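Local structure of thermospermine synthase (Medicago truncatula, 6BQ6) at residues I161-A166 / C191-T196. The protein probably transfers an aminopropyl group from decarboxylated S-adenosylmethionine to spermidine, giving thermospermine and methylthioadenosine. Residues are numbered along the deposited sequence; the frame is centred on the assembly and turned at random.
Sequences INDAKA and CYKLYT
Asp163 and Lys193 meet tip to tip in a salt bridge. Lys193 NZ lies 2.8 Å from Asp163 OD1, on its syn side and 33° out of the carboxylate plane. The same ammonium makes a weak hydrogen bond to Pro190 O. Asp163 CG stands anti to the backbone N (chi1 178°), and the carboxylate it carries lies between the lysine tip and the first turn of the helix. The other oxygen, Asp163 OD2, uses its anti lone pair to accept from Ala166 N at 3.0 Å. Asp163 is thus the N-cap residue of helix 164-169, and its two carboxylate oxygens divide the work: OD2 caps the helix, OD1 pairs with the lysine. An alanine in place of Asp163 would probably leave the Lys193 ammonium without its charged mate and the first turn of the helix without its side-chain cap. The contact belongs to the Rossmann-like catalytic domain of the spermidine/spermine synthase family. It joins the helix start after strand 157-161 to the 3-10 turn before helix 197-204. Asp163, Ala164 and Cys191 bind adenosine in another structure of this protein. Next along the helix, Ala164 CB packs loosely on Leu194 CD1 at 4.2 Å. Lys165 CB meets the other methyl, Leu194 CD2, more closely at 3.7 Å. The aliphatic chains of Lys165 and Lys193 cross obliquely, their CD atoms 4.1 Å apart. Lys165 NZ forms a salt bridge with Glu169, one turn on. Phe199 of helix 197-204 touches both Lys165 and Leu194.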
loop_
_atom_site.group_PDB
_atom_site.type_symbol
_atom_site.label_atom_id
_atom_site.label_comp_id
_atom_site.label_asym_id
_atom_site.label_seq_id
_atom_site.Cartn_x
_atom_site.Cartn_y
_atom_site.Cartn_z
ATOM N N ILE B 161 -7.246 -37.844 -2.698
ATOM C CA ILE B 161 -6.547 -36.846 -3.496
ATOM C C ILE B 161 -6.854 -37.111 -4.958
ATOM O O ILE B 161 -6.337 -38.046 -5.557
ATOM C CB ILE B 161 -5.022 -36.854 -3.244
ATOM C CG1 ILE B 161 -4.724 -36.707 -1.721
ATOM C CG2 ILE B 161 -4.394 -35.717 -4.059
ATOM C CD1 ILE B 161 -5.281 -35.454 -1.063
ATOM N N ASN B 162 -7.736 -36.289 -5.527
ATOM C CA ASN B 162 -8.193 -36.465 -6.900
ATOM C C ASN B 162 -8.958 -35.258 -7.327
ATOM O O ASN B 162 -9.371 -34.407 -6.503
ATOM C CB ASN B 162 -9.034 -37.773 -7.038
ATOM C CG ASN B 162 -9.048 -38.370 -8.455
ATOM O OD1 ASN B 162 -8.327 -37.917 -9.353
ATOM N ND2 ASN B 162 -9.890 -39.393 -8.661
ATOM N N ASP B 163 -9.103 -35.160 -8.638
ATOM C CA ASP B 163 -10.082 -34.296 -9.274
ATOM C C ASP B 163 -11.462 -34.828 -8.902
ATOM O O ASP B 163 -11.704 -36.006 -9.070
ATOM C CB ASP B 163 -9.917 -34.415 -10.778
ATOM C CG ASP B 163 -10.923 -33.601 -11.519
ATOM O OD1 ASP B 163 -10.733 -32.382 -11.609
ATOM O OD2 ASP B 163 -11.910 -34.166 -12.016
ATOM N N ALA B 164 -12.349 -33.973 -8.404
ATOM C CA ALA B 164 -13.672 -34.414 -7.949
ATOM C C ALA B 164 -14.530 -35.000 -9.085
ATOM O O ALA B 164 -15.299 -35.925 -8.840
ATOM C CB ALA B 164 -14.412 -33.275 -7.241
ATOM N N LYS B 165 -14.412 -34.488 -10.325
ATOM C CA LYS B 165 -15.185 -35.056 -11.441
ATOM C C LYS B 165 -14.754 -36.460 -11.716
ATOM O O LYS B 165 -15.593 -37.348 -11.890
ATOM C CB LYS B 165 -15.084 -34.200 -12.744
ATOM C CG LYS B 165 -15.810 -34.800 -13.935
ATOM C CD LYS B 165 -15.668 -33.901 -15.169
ATOM C CE LYS B 165 -15.823 -34.662 -16.484
ATOM N NZ LYS B 165 -17.242 -34.780 -16.866
ATOM N N ALA B 166 -13.449 -36.678 -11.788
ATOM C CA ALA B 166 -12.916 -38.024 -11.987
ATOM C C ALA B 166 -13.315 -38.962 -10.885
ATOM O O ALA B 166 -13.702 -40.113 -11.153
ATOM C CB ALA B 166 -11.394 -37.960 -12.070
ATOM N N CYS B 191 -11.012 -25.745 -11.538
ATOM C CA CYS B 191 -12.334 -25.893 -10.893
ATOM C C CYS B 191 -13.493 -25.642 -11.788
ATOM O O CYS B 191 -14.596 -26.022 -11.447
ATOM C CB CYS B 191 -12.475 -24.908 -9.732
ATOM S SG CYS B 191 -11.271 -25.334 -8.522
ATOM N N TYR B 192 -13.277 -24.919 -12.885
ATOM C CA TYR B 192 -14.345 -24.371 -13.669
ATOM C C TYR B 192 -15.328 -25.472 -14.095
ATOM O O TYR B 192 -16.548 -25.281 -14.089
ATOM C CB TYR B 192 -13.792 -23.653 -14.909
ATOM C CG TYR B 192 -14.889 -23.174 -15.788
ATOM C CD1 TYR B 192 -15.385 -23.976 -16.809
ATOM C CD2 TYR B 192 -15.472 -21.929 -15.585
ATOM C CE1 TYR B 192 -16.427 -23.567 -17.609
ATOM C CE2 TYR B 192 -16.502 -21.487 -16.406
ATOM C CZ TYR B 192 -16.982 -22.321 -17.399
ATOM O OH TYR B 192 -17.987 -21.935 -18.188
ATOM N N LYS B 193 -14.785 -26.615 -14.471
ATOM C CA LYS B 193 -15.633 -27.704 -14.954
ATOM C C LYS B 193 -16.633 -28.226 -13.918
ATOM O O LYS B 193 -17.653 -28.818 -14.285
ATOM C CB LYS B 193 -14.804 -28.832 -15.521
ATOM C CG LYS B 193 -13.950 -29.552 -14.503
ATOM C CD LYS B 193 -13.147 -30.610 -15.220
ATOM C CE LYS B 193 -12.406 -31.471 -14.226
ATOM N NZ LYS B 193 -11.123 -30.842 -13.857
ATOM N N LEU B 194 -16.339 -27.995 -12.641
ATOM C CA LEU B 194 -17.197 -28.445 -11.566
ATOM C C LEU B 194 -18.364 -27.501 -11.275
ATOM O O LEU B 194 -19.085 -27.691 -10.298
ATOM C CB LEU B 194 -16.358 -28.684 -10.333
ATOM C CG LEU B 194 -15.163 -29.622 -10.546
ATOM C CD1 LEU B 194 -14.226 -29.684 -9.326
ATOM C CD2 LEU B 194 -15.547 -31.001 -10.920
ATOM N N TYR B 195 -18.550 -26.490 -12.129
ATOM C CA TYR B 195 -19.651 -25.542 -12.022
ATOM C C TYR B 195 -20.501 -25.540 -13.305
ATOM O O TYR B 195 -21.398 -24.731 -13.443
ATOM C CB TYR B 195 -19.102 -24.130 -11.775
ATOM C CG TYR B 195 -18.420 -23.912 -10.470
ATOM C CD1 TYR B 195 -17.065 -24.120 -10.315
ATOM C CD2 TYR B 195 -19.131 -23.415 -9.394
ATOM C CE1 TYR B 195 -16.425 -23.874 -9.095
ATOM C CE2 TYR B 195 -18.507 -23.199 -8.178
ATOM C CZ TYR B 195 -17.168 -23.385 -8.041
ATOM O OH TYR B 195 -16.611 -23.119 -6.841
ATOM N N THR B 196 -20.239 -26.456 -14.237
ATOM C CA THR B 196 -20.998 -26.410 -15.474
ATOM C C THR B 196 -22.323 -27.180 -15.377
ATOM O O THR B 196 -22.453 -28.158 -14.602
ATOM C CB THR B 196 -20.180 -26.951 -16.661
ATOM O OG1 THR B 196 -19.814 -28.303 -16.404
ATOM C CG2 THR B 196 -18.933 -26.156 -16.859
#